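Local coordinates for glycoside hydrolase family 16 protein (Bacteroides ovatus, PDB 7KR6), which probably hydrolyses beta-glucosidic bonds of mixed-linkage beta-glucans as an endo-glucanase, and is captured here with a fluorinated oligosaccharide inhibitor bound in its cleft, at residues N189-Q192 and Y196-Y199. The protein carries 1 engineered substitution. Sequence-based numbering, arbitrary orientation.
Sequences NSLQ and YHTY
Over one face of the His197 imidazole sits Leu191 CD2, a CH-pi contact 3.8 Å from the ring centroid and 18° off the normal, the methyl displaced toward the rim on the CG and ND1 side. The backbone carbonyl of Ser190 approaches the same ring obliquely, its O 3.8 Å from His197 NE2. Rotation of the imidazole is fixed from both nitrogens: ND1 is hydrogen-bonded to Asp213 and NE2 to Asp193, which directly follows Gln192. The Tyr199 ring receives Leu191 at its edge, where CD1 comes to 3.5 Å from Tyr199 OH. A water in the plane of the phenol bridges loop and strand, donating to Leu191 O at 3.0 Å and hydrogen-bonded to Tyr199 OH at 2.7 Å. With CG of Leu191 anti to its carbonyl carbon (chi1 -64°), the branch is carried to the two rings; CB and both methyls lie round Tyr199 OH, while CD2 also reaches the imidazole face. In the beta-jelly-roll sandwich of family 16, residues 189-192 belong to the loop that leads from strand 179-186 into strand 197-203; the Tyr199 side chain, two residues along from His197, packs on Met148 of strand 144-150, while Leu191 packs on Met150 of the same strand. Ser190 OG closes an ST turn by accepting from Gln192 N (2.9 Å, 157°), and it is also hydrogen-bonded to Glu162.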
# COMPACT_ATOMS: atom_id res chain seq x y z
N ASN A 189 8.65 -5.42 19.31
CA ASN A 189 9.43 -6.66 19.43
C ASN A 189 9.05 -7.63 18.33
O ASN A 189 7.95 -7.48 17.76
CB ASN A 189 9.17 -7.32 20.79
CG ASN A 189 9.42 -6.37 21.94
OD1 ASN A 189 8.49 -6.02 22.69
ND2 ASN A 189 10.65 -5.95 22.05
N SER A 190 9.89 -8.64 18.09
CA SER A 190 9.59 -9.70 17.09
C SER A 190 8.26 -10.39 17.42
O SER A 190 7.99 -10.68 18.63
CB SER A 190 10.69 -10.73 17.03
OG SER A 190 10.30 -11.83 16.26
N LEU A 191 7.41 -10.57 16.40
CA LEU A 191 6.17 -11.37 16.47
C LEU A 191 6.44 -12.78 15.98
O LEU A 191 5.50 -13.58 15.96
CB LEU A 191 5.07 -10.70 15.65
CG LEU A 191 4.68 -9.34 16.19
CD1 LEU A 191 3.75 -8.67 15.18
CD2 LEU A 191 3.98 -9.47 17.56
N GLN A 192 7.72 -13.10 15.68
CA GLN A 192 8.09 -14.35 15.01
C GLN A 192 9.19 -14.99 15.88
O GLN A 192 10.24 -15.33 15.35
CB GLN A 192 8.51 -14.12 13.56
CG GLN A 192 7.41 -13.51 12.71
CD GLN A 192 7.88 -13.11 11.32
OE1 GLN A 192 9.02 -13.38 10.93
NE2 GLN A 192 7.04 -12.38 10.60
N TYR A 196 3.25 -17.01 21.27
CA TYR A 196 1.91 -16.59 20.80
C TYR A 196 1.74 -15.12 21.11
O TYR A 196 2.21 -14.62 22.15
CB TYR A 196 0.82 -17.45 21.46
CG TYR A 196 0.81 -18.85 20.93
CD1 TYR A 196 1.73 -19.81 21.36
CD2 TYR A 196 -0.11 -19.24 19.98
CE1 TYR A 196 1.71 -21.10 20.84
CE2 TYR A 196 -0.08 -20.51 19.39
CZ TYR A 196 0.80 -21.46 19.87
OH TYR A 196 0.82 -22.71 19.34
N HIS A 197 1.07 -14.41 20.21
CA HIS A 197 0.72 -12.98 20.37
C HIS A 197 -0.77 -12.80 20.06
O HIS A 197 -1.33 -13.59 19.30
CB HIS A 197 1.60 -12.08 19.49
CG HIS A 197 3.06 -12.22 19.80
ND1 HIS A 197 3.70 -11.41 20.70
CD2 HIS A 197 3.97 -13.10 19.33
CE1 HIS A 197 4.97 -11.78 20.78
NE2 HIS A 197 5.16 -12.84 19.97
N THR A 198 -1.38 -11.83 20.70
CA THR A 198 -2.83 -11.60 20.58
C THR A 198 -3.04 -10.51 19.54
O THR A 198 -2.47 -9.39 19.69
CB THR A 198 -3.46 -11.20 21.92
OG1 THR A 198 -3.23 -12.33 22.77
CG2 THR A 198 -4.94 -10.95 21.79
N TYR A 199 -3.86 -10.80 18.54
CA TYR A 199 -4.25 -9.87 17.47
C TYR A 199 -5.73 -9.58 17.72
O TYR A 199 -6.50 -10.53 17.75
CB TYR A 199 -3.96 -10.49 16.09
CG TYR A 199 -2.50 -10.81 15.92
CD1 TYR A 199 -1.66 -9.82 15.47
CD2 TYR A 199 -1.94 -12.02 16.30
CE1 TYR A 199 -0.30 -10.03 15.35
CE2 TYR A 199 -0.57 -12.25 16.22
CZ TYR A 199 0.24 -11.25 15.72
OH TYR A 199 1.59 -11.43 15.58
O HOH W 1 2.58 -13.87 16.32